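Local coordinates for protein serine-threonine phosphatase 2C (Toxoplasma gondii, PDB 2I44) that probably removes phosphate groups from serine and threonine residues of proteins, as a phosphatase of the PP2C family, and binds calcium ions, at residues A24-T28 and N290-V296; H35-R39 and V63-E69; F56-D60 and D311-M316; T139-A143 and H154-I160. The contacts are given in a common frame with arbitrary orientation. Numbering follows the deposited sequence.

Interaction 3 lies centrally, where the two sheets of the PP2C sandwich pack face to face, with the paired calcium ions at one end. The centres of interactions 1, 2 and 4 lie about 9 to 11 Å from its own, and each touches it. Interaction 1 packs helix 291-305 outside the sheet of strands 22-29 and 313-320, away from the ions. Interactions 2 and 4 reach the other sheet through strands 38-43 and 137-146, which flank strand 53-62. Along the chain, interaction 1 encloses interaction 2 and then interaction 4; interaction 4 falls between the segments of interaction 3, which alternates with interactions 1 and 2 and brings Asp-60 and the late Asp-311 to one metal site.

Interaction 1: A24-T28 and N290-V296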
loop_
_atom_site.group_PDB
_atom_site.type_symbol
_atom_site.label_atom_id
_atom_site.label_comp_id
_atom_site.label_asym_id
_atom_site.label_seq_id
_atom_site.Cartn_x
_atom_site.Cartn_y
_atom_site.Cartn_z
ATOM N N ALA A 24 8.842 -8.608 -12.082
ATOM C CA ALA A 24 8.522 -7.362 -11.416
ATOM C C ALA A 24 9.377 -6.198 -11.855
ATOM O O ALA A 24 10.497 -6.367 -12.340
ATOM C CB ALA A 24 8.629 -7.543 -9.909
ATOM N N ALA A 25 8.825 -5.006 -11.676
ATOM C CA ALA A 25 9.503 -3.771 -12.026
ATOM C C ALA A 25 9.020 -2.715 -11.047
ATOM O O ALA A 25 7.872 -2.757 -10.602
ATOM C CB ALA A 25 9.159 -3.363 -13.449
ATOM N N ILE A 26 9.895 -1.782 -10.696
ATOM C CA ILE A 26 9.522 -0.724 -9.767
ATOM C C ILE A 26 10.173 0.560 -10.232
ATOM O O ILE A 26 11.369 0.583 -10.505
ATOM C CB ILE A 26 10.023 -1.012 -8.330
ATOM C CG1 ILE A 26 9.650 -2.435 -7.908
ATOM C CG2 ILE A 26 9.410 -0.012 -7.354
ATOM C CD1 ILE A 26 10.264 -2.844 -6.580
ATOM N N PHE A 27 9.387 1.627 -10.319
ATOM C CA PHE A 27 9.909 2.920 -10.736
ATOM C C PHE A 27 9.251 4.015 -9.912
ATOM O O PHE A 27 8.070 3.934 -9.588
ATOM C CB PHE A 27 9.631 3.169 -12.219
ATOM C CG PHE A 27 10.429 4.307 -12.796
ATOM C CD1 PHE A 27 11.751 4.113 -13.195
ATOM C CD2 PHE A 27 9.876 5.580 -12.909
ATOM C CE1 PHE A 27 12.514 5.172 -13.702
ATOM C CE2 PHE A 27 10.631 6.648 -13.416
ATOM C CZ PHE A 27 11.951 6.441 -13.811
ATOM N N THR A 28 10.022 5.040 -9.575
ATOM C CA THR A 28 9.505 6.148 -8.789
ATOM C C THR A 28 10.051 7.466 -9.324
ATOM O O THR A 28 11.076 7.497 -9.999
ATOM C CB THR A 28 9.902 6.003 -7.297
ATOM O OG1 THR A 28 9.239 7.011 -6.527
ATOM C CG2 THR A 28 11.421 6.141 -7.122
ATOM N N ASN A 290 10.038 -1.052 -19.826
ATOM C CA ASN A 290 9.863 -1.105 -18.373
ATOM C C ASN A 290 8.423 -0.695 -18.026
ATOM O O ASN A 290 8.081 0.482 -18.049
ATOM C CB ASN A 290 10.841 -0.147 -17.703
ATOM C CG ASN A 290 10.864 -0.298 -16.203
ATOM O OD1 ASN A 290 9.833 -0.543 -15.576
ATOM N ND2 ASN A 290 12.044 -0.134 -15.612
ATOM N N PRO A 291 7.567 -1.666 -17.677
ATOM C CA PRO A 291 6.165 -1.394 -17.337
ATOM C C PRO A 291 5.959 -0.325 -16.265
ATOM O O PRO A 291 5.123 0.560 -16.415
ATOM C CB PRO A 291 5.646 -2.760 -16.889
ATOM C CG PRO A 291 6.540 -3.725 -17.619
ATOM C CD PRO A 291 7.885 -3.083 -17.447
ATOM N N ALA A 292 6.722 -0.421 -15.183
ATOM C CA ALA A 292 6.609 0.533 -14.085
ATOM C C ALA A 292 7.082 1.915 -14.515
ATOM O O ALA A 292 6.506 2.928 -14.121
ATOM C CB ALA A 292 7.419 0.051 -12.877
ATOM N N GLN A 293 8.134 1.963 -15.322
ATOM C CA GLN A 293 8.635 3.247 -15.778
ATOM C C GLN A 293 7.633 3.845 -16.752
ATOM O O GLN A 293 7.410 5.057 -16.768
ATOM C CB GLN A 293 9.993 3.085 -16.458
ATOM C CG GLN A 293 10.608 4.395 -16.913
ATOM C CD GLN A 293 11.860 4.178 -17.730
ATOM O OE1 GLN A 293 11.839 3.471 -18.736
ATOM N NE2 GLN A 293 12.959 4.782 -17.305
ATOM N N ALA A 294 7.025 2.988 -17.565
ATOM C CA ALA A 294 6.041 3.449 -18.534
ATOM C C ALA A 294 4.891 4.129 -17.791
ATOM O O ALA A 294 4.444 5.205 -18.181
ATOM C CB ALA A 294 5.524 2.277 -19.360
ATOM N N LEU A 295 4.424 3.505 -16.714
ATOM C CA LEU A 295 3.332 4.067 -15.923
ATOM C C LEU A 295 3.690 5.432 -15.344
ATOM O O LEU A 295 2.867 6.344 -15.343
ATOM C CB LEU A 295 2.952 3.116 -14.783
ATOM C CG LEU A 295 2.133 1.884 -15.165
ATOM C CD1 LEU A 295 1.996 0.950 -13.978
ATOM C CD2 LEU A 295 0.769 2.330 -15.656
ATOM N N VAL A 296 4.915 5.575 -14.847
ATOM C CA VAL A 296 5.327 6.846 -14.264
ATOM C C VAL A 296 5.546 7.934 -15.322
ATOM O O VAL A 296 5.033 9.047 -15.187
ATOM C CB VAL A 296 6.617 6.689 -13.412
ATOM C CG1 VAL A 296 7.112 8.057 -12.943
ATOM C CG2 VAL A 296 6.339 5.787 -12.209
HETATM O O HOH W 1 12.912 0.728 -12.632
#
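Strand 24-28 runs in the same general direction as the start of helix 291-305, crossing it at -32° with the axes 6.5 Å apart at closest approach. Ala-25 points at the helix: its CB sits 3.6 Å from Asn-290 OD1 and 4.2 Å from Pro-291 CD. Asn-290 is the N-cap, its OD1 accepting from Gln-293 N at 3.0 Å. Ile-26 turns its side chain away, but its carbonyl O takes a hydrogen bond from water 1 (2.6 Å), which accepts from Asn-290 ND2 (3.2 Å). Phe-27 gives the largest contact. Gln-293 CG stands 3.8 Å from its ring centroid, a CH-pi contact over the face, while Val-296 CB meets the ring edge 3.5 Å from Phe-27 CD2. The methyl of Ala-292 sits between Ala-25 and Phe-27, its CB 3.9 Å from the CB of each. As in the helix-flanked PP2C sandwich, the helix covers the sheet's outer face; strand 313-320 pairs with this strand, strand 38-43 covers the other face at Ile-26, and helix 274-286 packs against Ala-294 and Leu-295.

Interaction 2: H35-R39 and V63-E69; sequences HQEDR and VGDFASE
The Arg-39 guanidinium is pinned from several directions. With chi1 and chi2 both m, the side chain curls back along its own segment, and Arg-39 NH1 donates to Gln-36 O and Asp-38 O (2.8 Å each). Arg-39 NE donates to Glu-69 OE1 (2.7 Å) in a salt bridge; Arg-39 NH2 forms a second with Asp-65 OD2 (3.3 Å), whose hydrogen bond is weak, completing a salt-bridge network. Segment 35-39 is extended apart from Glu-37 (phi/psi -108/8) and enters a strand at Asp-38. Segment 63-69 begins with Val-63 left-handed (66/61) and Gly-64 (89/167), whose angles call for glycine, then Asp-65 in the N-cap position before helix 66-69, making no capping bond but turning to Arg-39. CA atoms are 4.7 Å apart at Glu-37 and Asp-65, and 5.7 Å at Arg-39 and Ser-68. Ser-68 OG (chi1 p) donates to Glu-37 O (2.9 Å). Glu-37, chi1 m and chi2 t, places OE2 3.0 Å from Gly-64 N, and water 2 joins Glu-37 OE1 to Val-63 N, 2.8 Å from each. The Glu-37 side chain ends about 4 Å from a calcium ion, and loop 63-65 follows the ligands Asp-60 and Gly-61, typical of the PP2C metal-site rim.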
loop_
_atom_site.group_PDB
_atom_site.type_symbol
_atom_site.label_atom_id
_atom_site.label_comp_id
_atom_site.label_asym_id
_atom_site.label_seq_id
_atom_site.Cartn_x
_atom_site.Cartn_y
_atom_site.Cartn_z
ATOM N N HIS A 35 9.929 17.249 -1.851
ATOM C CA HIS A 35 10.458 16.056 -1.195
ATOM C C HIS A 35 9.957 14.782 -1.865
ATOM O O HIS A 35 8.896 14.776 -2.479
ATOM C CB HIS A 35 9.998 15.998 0.260
ATOM C CG HIS A 35 10.577 17.058 1.137
ATOM N ND1 HIS A 35 10.052 17.351 2.378
ATOM C CD2 HIS A 35 11.658 17.858 0.985
ATOM C CE1 HIS A 35 10.787 18.285 2.954
ATOM N NE2 HIS A 35 11.769 18.609 2.130
ATOM N N GLN A 36 10.713 13.700 -1.725
ATOM C CA GLN A 36 10.301 12.407 -2.257
ATOM C C GLN A 36 9.857 11.637 -1.017
ATOM O O GLN A 36 10.692 11.158 -0.243
ATOM C CB GLN A 36 11.471 11.694 -2.934
ATOM C CG GLN A 36 11.190 10.245 -3.349
ATOM C CD GLN A 36 9.894 10.079 -4.132
ATOM O OE1 GLN A 36 8.802 10.184 -3.574
ATOM N NE2 GLN A 36 10.013 9.822 -5.434
ATOM N N GLU A 37 8.545 11.533 -0.821
ATOM C CA GLU A 37 8.025 10.858 0.356
ATOM C C GLU A 37 7.389 9.499 0.086
ATOM O O GLU A 37 6.778 8.905 0.975
ATOM C CB GLU A 37 7.049 11.787 1.080
ATOM C CG GLU A 37 7.612 13.198 1.219
ATOM C CD GLU A 37 6.886 14.055 2.237
ATOM O OE1 GLU A 37 5.637 14.013 2.283
ATOM O OE2 GLU A 37 7.573 14.789 2.985
ATOM N N ASP A 38 7.531 9.015 -1.143
ATOM C CA ASP A 38 7.019 7.702 -1.514
ATOM C C ASP A 38 8.123 6.701 -1.181
ATOM O O ASP A 38 9.314 6.998 -1.344
ATOM C CB ASP A 38 6.751 7.620 -3.022
ATOM C CG ASP A 38 5.345 8.045 -3.409
ATOM O OD1 ASP A 38 4.601 8.582 -2.557
ATOM O OD2 ASP A 38 4.993 7.846 -4.597
ATOM N N ARG A 39 7.730 5.520 -0.722
ATOM C CA ARG A 39 8.675 4.459 -0.402
ATOM C C ARG A 39 8.079 3.127 -0.861
ATOM O O ARG A 39 6.901 3.055 -1.214
ATOM C CB ARG A 39 8.966 4.437 1.102
ATOM C CG ARG A 39 9.775 5.640 1.592
ATOM C CD ARG A 39 11.184 5.644 0.994
ATOM N NE ARG A 39 12.024 6.701 1.559
ATOM C CZ ARG A 39 11.927 7.997 1.262
ATOM N NH1 ARG A 39 11.022 8.427 0.392
ATOM N NH2 ARG A 39 12.732 8.871 1.852
ATOM N N VAL A 63 3.804 14.650 5.384
ATOM C CA VAL A 63 4.308 15.405 6.529
ATOM C C VAL A 63 5.689 14.831 6.831
ATOM O O VAL A 63 5.941 14.307 7.914
ATOM C CB VAL A 63 3.409 15.266 7.788
ATOM C CG1 VAL A 63 3.877 16.240 8.856
ATOM C CG2 VAL A 63 1.947 15.534 7.435
ATOM N N GLY A 64 6.580 14.940 5.854
ATOM C CA GLY A 64 7.918 14.399 6.003
ATOM C C GLY A 64 7.923 12.958 5.528
ATOM O O GLY A 64 6.861 12.364 5.337
ATOM N N ASP A 65 9.107 12.388 5.334
ATOM C CA ASP A 65 9.210 11.008 4.875
ATOM C C ASP A 65 9.462 10.019 6.015
ATOM O O ASP A 65 9.678 8.834 5.777
ATOM C CB ASP A 65 10.332 10.872 3.833
ATOM C CG ASP A 65 11.695 11.321 4.363
ATOM O OD1 ASP A 65 11.908 11.304 5.595
ATOM O OD2 ASP A 65 12.565 11.682 3.537
ATOM N N PHE A 66 9.422 10.498 7.252
ATOM C CA PHE A 66 9.697 9.629 8.389
ATOM C C PHE A 66 8.886 8.334 8.455
ATOM O O PHE A 66 9.450 7.252 8.593
ATOM C CB PHE A 66 9.521 10.393 9.704
ATOM C CG PHE A 66 9.895 9.589 10.915
ATOM C CD1 PHE A 66 11.222 9.494 11.323
ATOM C CD2 PHE A 66 8.925 8.898 11.630
ATOM C CE1 PHE A 66 11.574 8.718 12.432
ATOM C CE2 PHE A 66 9.266 8.121 12.737
ATOM C CZ PHE A 66 10.595 8.033 13.138
ATOM N N ALA A 67 7.566 8.437 8.373
ATOM C CA ALA A 67 6.728 7.247 8.454
ATOM C C ALA A 67 6.957 6.258 7.314
ATOM O O ALA A 67 7.116 5.060 7.562
ATOM C CB ALA A 67 5.254 7.639 8.526
ATOM N N SER A 68 6.971 6.737 6.070
ATOM C CA SER A 68 7.178 5.830 4.937
ATOM C C SER A 68 8.603 5.259 4.913
ATOM O O SER A 68 8.804 4.082 4.613
ATOM C CB SER A 68 6.873 6.540 3.611
ATOM O OG SER A 68 7.709 7.672 3.413
ATOM N N GLU A 69 9.589 6.088 5.240
ATOM C CA GLU A 69 10.981 5.643 5.236
ATOM C C GLU A 69 11.237 4.491 6.208
ATOM O O GLU A 69 11.991 3.561 5.906
ATOM C CB GLU A 69 11.902 6.822 5.566
ATOM C CG GLU A 69 13.361 6.461 5.825
ATOM C CD GLU A 69 14.044 5.745 4.665
ATOM O OE1 GLU A 69 13.495 5.719 3.539
ATOM O OE2 GLU A 69 15.153 5.214 4.887
HETATM O O HOH W 2 4.508 16.391 3.282
#

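Interaction 3: F56-D60 and D311-M316; sequences FGVFD and DNITAM. With CA (calcium ion), chain D; CA (calcium ion), chain E.
This is a face-to-face packing of two strands from different sheets, closed at one end by a shared metal site. Strands 56-60 and 313-316 run antiparallel (171°) with axes 8.2 Å apart, too far for backbone pairing. Val-58 CA is 7.6 Å from Met-316 CA, and Asp-60 CA is 8.4 Å from Asn-312 CA. Between the strands Val-58 (chi1 t) sets CG1 3.9 Å from Thr-314 CG2 and CG2 4.1 Å from Met-316 CB. Met-316, a selenomethionine with chi1 and chi2 t and chi3 m, brings SE 3.8 Å from Phe-56 CD1, a Met-aromatic contact at the ring edge. Such a sandwich with a two-metal centre at its edge characterises the PP2C fold. Here Asp-60 (chi1 t) bridges the ions, OD2 at 2.2 Å from calcium D and OD1 at 2.2 Å from calcium E. Asp-311 OD2 binds calcium D at 2.3 Å, and water 3 lies 2.1 Å from each ion. Asp-266 also binds calcium D, and the carbonyl of Gly-61 binds calcium E. Thr-314 OG1 hydrogen-bonds to Thr-28 and Asp-38.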
loop_
_atom_site.group_PDB
_atom_site.type_symbol
_atom_site.label_atom_id
_atom_site.label_comp_id
_atom_site.label_asym_id
_atom_site.label_seq_id
_atom_site.Cartn_x
_atom_site.Cartn_y
_atom_site.Cartn_z
ATOM N N PHE A 56 4.985 -7.562 -1.408
ATOM C CA PHE A 56 4.991 -6.348 -2.214
ATOM C C PHE A 56 4.379 -5.216 -1.407
ATOM O O PHE A 56 3.291 -5.366 -0.856
ATOM C CB PHE A 56 4.179 -6.566 -3.491
ATOM C CG PHE A 56 4.684 -7.696 -4.337
ATOM C CD1 PHE A 56 5.776 -7.518 -5.182
ATOM C CD2 PHE A 56 4.093 -8.954 -4.261
ATOM C CE1 PHE A 56 6.274 -8.587 -5.945
ATOM C CE2 PHE A 56 4.583 -10.024 -5.019
ATOM C CZ PHE A 56 5.673 -9.839 -5.860
ATOM N N GLY A 57 5.062 -4.078 -1.357
ATOM C CA GLY A 57 4.542 -2.951 -0.603
ATOM C C GLY A 57 4.973 -1.596 -1.137
ATOM O O GLY A 57 6.120 -1.409 -1.535
ATOM N N VAL A 58 4.038 -0.656 -1.159
ATOM C CA VAL A 58 4.303 0.698 -1.615
ATOM C C VAL A 58 3.733 1.618 -0.543
ATOM O O VAL A 58 2.647 1.364 -0.016
ATOM C CB VAL A 58 3.627 0.973 -2.979
ATOM C CG1 VAL A 58 3.788 2.441 -3.360
ATOM C CG2 VAL A 58 4.244 0.085 -4.050
ATOM N N PHE A 59 4.451 2.690 -0.221
ATOM C CA PHE A 59 4.006 3.585 0.844
ATOM C C PHE A 59 4.050 5.065 0.499
ATOM O O PHE A 59 5.108 5.599 0.166
ATOM C CB PHE A 59 4.869 3.328 2.087
ATOM C CG PHE A 59 5.082 1.869 2.379
ATOM C CD1 PHE A 59 4.108 1.131 3.046
ATOM C CD2 PHE A 59 6.238 1.222 1.945
ATOM C CE1 PHE A 59 4.279 -0.230 3.275
ATOM C CE2 PHE A 59 6.420 -0.141 2.170
ATOM C CZ PHE A 59 5.435 -0.868 2.837
ATOM N N ASP A 60 2.901 5.731 0.586
ATOM C CA ASP A 60 2.829 7.166 0.297
ATOM C C ASP A 60 2.914 7.952 1.605
ATOM O O ASP A 60 1.935 8.069 2.346
ATOM C CB ASP A 60 1.516 7.510 -0.431
ATOM C CG ASP A 60 1.463 8.962 -0.920
ATOM O OD1 ASP A 60 2.355 9.760 -0.559
ATOM O OD2 ASP A 60 0.513 9.303 -1.669
ATOM N N ASP A 311 2.596 15.016 -8.461
ATOM C CA ASP A 311 2.853 14.542 -7.107
ATOM C C ASP A 311 3.960 13.489 -7.175
ATOM O O ASP A 311 4.385 13.124 -8.270
ATOM C CB ASP A 311 1.571 13.918 -6.549
ATOM C CG ASP A 311 1.747 13.373 -5.146
ATOM O OD1 ASP A 311 2.638 13.865 -4.418
ATOM O OD2 ASP A 311 0.986 12.458 -4.765
ATOM N N ASN A 312 4.448 13.008 -6.031
ATOM C CA ASN A 312 5.449 11.941 -6.084
ATOM C C ASN A 312 4.665 10.816 -6.767
ATOM O O ASN A 312 3.458 10.673 -6.532
ATOM C CB ASN A 312 5.857 11.440 -4.686
ATOM C CG ASN A 312 6.678 12.442 -3.897
ATOM O OD1 ASN A 312 7.365 13.298 -4.455
ATOM N ND2 ASN A 312 6.633 12.312 -2.579
ATOM N N ILE A 313 5.332 10.026 -7.604
ATOM C CA ILE A 313 4.674 8.928 -8.300
ATOM C C ILE A 313 5.519 7.674 -8.174
ATOM O O ILE A 313 6.713 7.689 -8.458
ATOM C CB ILE A 313 4.485 9.222 -9.807
ATOM C CG1 ILE A 313 3.874 10.609 -10.008
ATOM C CG2 ILE A 313 3.570 8.164 -10.426
ATOM C CD1 ILE A 313 3.779 11.033 -11.465
ATOM N N THR A 314 4.888 6.591 -7.742
ATOM C CA THR A 314 5.566 5.316 -7.587
ATOM C C THR A 314 4.675 4.207 -8.113
ATOM O O THR A 314 3.483 4.143 -7.790
ATOM C CB THR A 314 5.901 5.039 -6.109
ATOM O OG1 THR A 314 6.878 5.987 -5.664
ATOM C CG2 THR A 314 6.452 3.630 -5.923
ATOM N N ALA A 315 5.259 3.338 -8.927
ATOM C CA ALA A 315 4.523 2.221 -9.493
ATOM C C ALA A 315 5.355 0.943 -9.403
ATOM O O ALA A 315 6.553 0.946 -9.671
ATOM C CB ALA A 315 4.157 2.514 -10.944
HETATM N N MSE A 316 4.708 -0.138 -8.994
HETATM C CA MSE A 316 5.352 -1.435 -8.875
HETATM C C MSE A 316 4.457 -2.368 -9.679
HETATM O O MSE A 316 3.282 -2.529 -9.358
HETATM C CB MSE A 316 5.398 -1.878 -7.401
HETATM C CG MSE A 316 6.099 -3.217 -7.148
HETATM SE SE MSE A 316 6.077 -3.763 -5.267
HETATM C CE MSE A 316 7.569 -2.708 -4.646
HETATM CA CA CA D . 0.774 11.158 -2.872
HETATM CA CA CA E . 2.894 11.858 -0.130
HETATM O O HOH W 3 2.193 12.441 -2.009
HETATM O O HOH W 4 2.354 9.872 -3.985
HETATM O O HOH W 5 -0.720 11.742 -1.795
HETATM O O HOH W 6 0.723 12.372 0.523
HETATM O O HOH W 7 4.165 13.695 0.280
#

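Interaction 4: T139-A143 and H154-I160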
loop_
_atom_site.group_PDB
_atom_site.type_symbol
_atom_site.label_atom_id
_atom_site.label_comp_id
_atom_site.label_asym_id
_atom_site.label_seq_id
_atom_site.Cartn_x
_atom_site.Cartn_y
_atom_site.Cartn_z
ATOM N N THR A 139 0.462 6.050 3.844
ATOM C CA THR A 139 -0.583 5.136 3.419
ATOM C C THR A 139 0.170 3.833 3.215
ATOM O O THR A 139 1.398 3.770 3.365
ATOM C CB THR A 139 -1.149 5.478 2.048
ATOM O OG1 THR A 139 -0.112 5.293 1.079
ATOM C CG2 THR A 139 -1.666 6.906 1.994
ATOM N N SER A 140 -0.569 2.800 2.846
ATOM C CA SER A 140 0.027 1.514 2.574
ATOM C C SER A 140 -0.870 0.611 1.741
ATOM O O SER A 140 -2.079 0.554 1.950
ATOM C CB SER A 140 0.380 0.804 3.885
ATOM O OG SER A 140 0.754 -0.544 3.652
ATOM N N VAL A 141 -0.260 -0.046 0.762
ATOM C CA VAL A 141 -0.929 -1.046 -0.057
ATOM C C VAL A 141 0.103 -2.151 -0.063
ATOM O O VAL A 141 1.244 -1.934 -0.475
ATOM C CB VAL A 141 -1.180 -0.623 -1.528
ATOM C CG1 VAL A 141 -2.373 0.282 -1.608
ATOM C CG2 VAL A 141 0.063 0.011 -2.117
ATOM N N THR A 142 -0.277 -3.322 0.429
ATOM C CA THR A 142 0.645 -4.444 0.462
ATOM C C THR A 142 0.003 -5.671 -0.157
ATOM O O THR A 142 -1.216 -5.779 -0.226
ATOM C CB THR A 142 1.072 -4.786 1.907
ATOM O OG1 THR A 142 -0.087 -5.100 2.691
ATOM C CG2 THR A 142 1.833 -3.624 2.534
ATOM N N ALA A 143 0.838 -6.590 -0.620
ATOM C CA ALA A 143 0.365 -7.825 -1.224
ATOM C C ALA A 143 1.299 -8.948 -0.815
ATOM O O ALA A 143 2.515 -8.841 -0.964
ATOM C CB ALA A 143 0.336 -7.697 -2.749
ATOM N N HIS A 154 -4.327 -2.925 3.038
ATOM C CA HIS A 154 -4.061 -1.512 2.807
ATOM C C HIS A 154 -4.609 -0.578 3.867
ATOM O O HIS A 154 -5.512 -0.915 4.631
ATOM C CB HIS A 154 -4.570 -1.060 1.424
ATOM C CG HIS A 154 -5.972 -0.530 1.424
ATOM N ND1 HIS A 154 -7.078 -1.345 1.522
ATOM C CD2 HIS A 154 -6.446 0.734 1.306
ATOM C CE1 HIS A 154 -8.173 -0.610 1.458
ATOM N NE2 HIS A 154 -7.818 0.655 1.326
ATOM N N LEU A 155 -4.025 0.610 3.893
ATOM C CA LEU A 155 -4.407 1.678 4.797
ATOM C C LEU A 155 -4.234 2.954 3.990
ATOM O O LEU A 155 -3.156 3.205 3.452
ATOM C CB LEU A 155 -3.471 1.745 6.009
ATOM C CG LEU A 155 -3.496 0.647 7.077
ATOM C CD1 LEU A 155 -2.416 0.941 8.109
ATOM C CD2 LEU A 155 -4.867 0.591 7.750
ATOM N N GLY A 156 -5.286 3.754 3.878
ATOM C CA GLY A 156 -5.136 5.004 3.155
ATOM C C GLY A 156 -5.710 5.067 1.758
ATOM O O GLY A 156 -6.690 4.397 1.456
ATOM N N ASP A 157 -5.089 5.869 0.898
ATOM C CA ASP A 157 -5.597 6.023 -0.451
ATOM C C ASP A 157 -4.659 5.622 -1.573
ATOM O O ASP A 157 -4.791 6.112 -2.688
ATOM C CB ASP A 157 -6.091 7.452 -0.674
ATOM C CG ASP A 157 -5.044 8.479 -0.337
ATOM O OD1 ASP A 157 -3.852 8.116 -0.262
ATOM O OD2 ASP A 157 -5.414 9.649 -0.166
ATOM N N SER A 158 -3.694 4.759 -1.278
ATOM C CA SER A 158 -2.827 4.230 -2.329
ATOM C C SER A 158 -3.667 3.040 -2.799
ATOM O O SER A 158 -4.514 2.549 -2.044
ATOM C CB SER A 158 -1.489 3.744 -1.769
ATOM O OG SER A 158 -0.657 4.835 -1.430
ATOM N N ARG A 159 -3.455 2.564 -4.023
ATOM C CA ARG A 159 -4.276 1.465 -4.519
ATOM C C ARG A 159 -3.548 0.357 -5.260
ATOM O O ARG A 159 -2.422 0.527 -5.732
ATOM C CB ARG A 159 -5.350 2.015 -5.459
ATOM C CG ARG A 159 -6.216 3.113 -4.880
ATOM C CD ARG A 159 -7.099 3.708 -5.962
ATOM N NE ARG A 159 -7.953 4.772 -5.455
ATOM C CZ ARG A 159 -8.865 5.402 -6.190
ATOM N NH1 ARG A 159 -9.033 5.070 -7.465
ATOM N NH2 ARG A 159 -9.618 6.357 -5.659
ATOM N N ILE A 160 -4.229 -0.777 -5.372
ATOM C CA ILE A 160 -3.720 -1.930 -6.104
ATOM C C ILE A 160 -4.716 -2.236 -7.220
ATOM O O ILE A 160 -5.902 -2.418 -6.959
ATOM C CB ILE A 160 -3.594 -3.185 -5.205
ATOM C CG1 ILE A 160 -2.604 -2.919 -4.068
ATOM C CG2 ILE A 160 -3.126 -4.379 -6.041
ATOM C CD1 ILE A 160 -2.340 -4.137 -3.191
HETATM O O HOH W 8 -3.706 2.829 0.847
#
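The hydroxyls of Thr-139 and Ser-158 share a hydrogen bond of 2.6 Å between their OG1 and OG atoms, and Thr-139 OG1 also bonds to the backbone N of the calcium ligand Asp-60. Beside it, Ser-140 and Leu-155 form an antiparallel hydrogen-bonded pair, with Ser-140 N to Leu-155 O at 2.7 Å and Leu-155 N to Ser-140 O at 2.8 Å. Water 8 lies 3.0 Å from Ser-140 O and accepts from Ser-158 N (2.9 Å), spanning the gap where the chain leaves the sheet. The pairing belongs to the beta hairpin of strands 137-146 and 149-155. After it the chain turns through Gly-156, Asp-157 and Ser-158, within the Gly-Asp-Ser-Arg sequence familiar in PP2C phosphatases, to strand 159-166 of the opposing sheet. Only glycine fits at 156: at phi/psi 104/-149 a CB would jam against the preceding carbonyl and clash with Thr-139 CB. Asp-157 forms a salt bridge with Lys-180, and Arg-159 one with Asp-178. Val-141, opposite His-154 in the next, non-hydrogen-bonded pair, fills the space between the sheets: its CG1 is 3.6 Å from Ser-158 CB and its CB 3.7 Å from Ile-160 CG1. Ile-160 CD1 lies 3.6 Å from Thr-142 O.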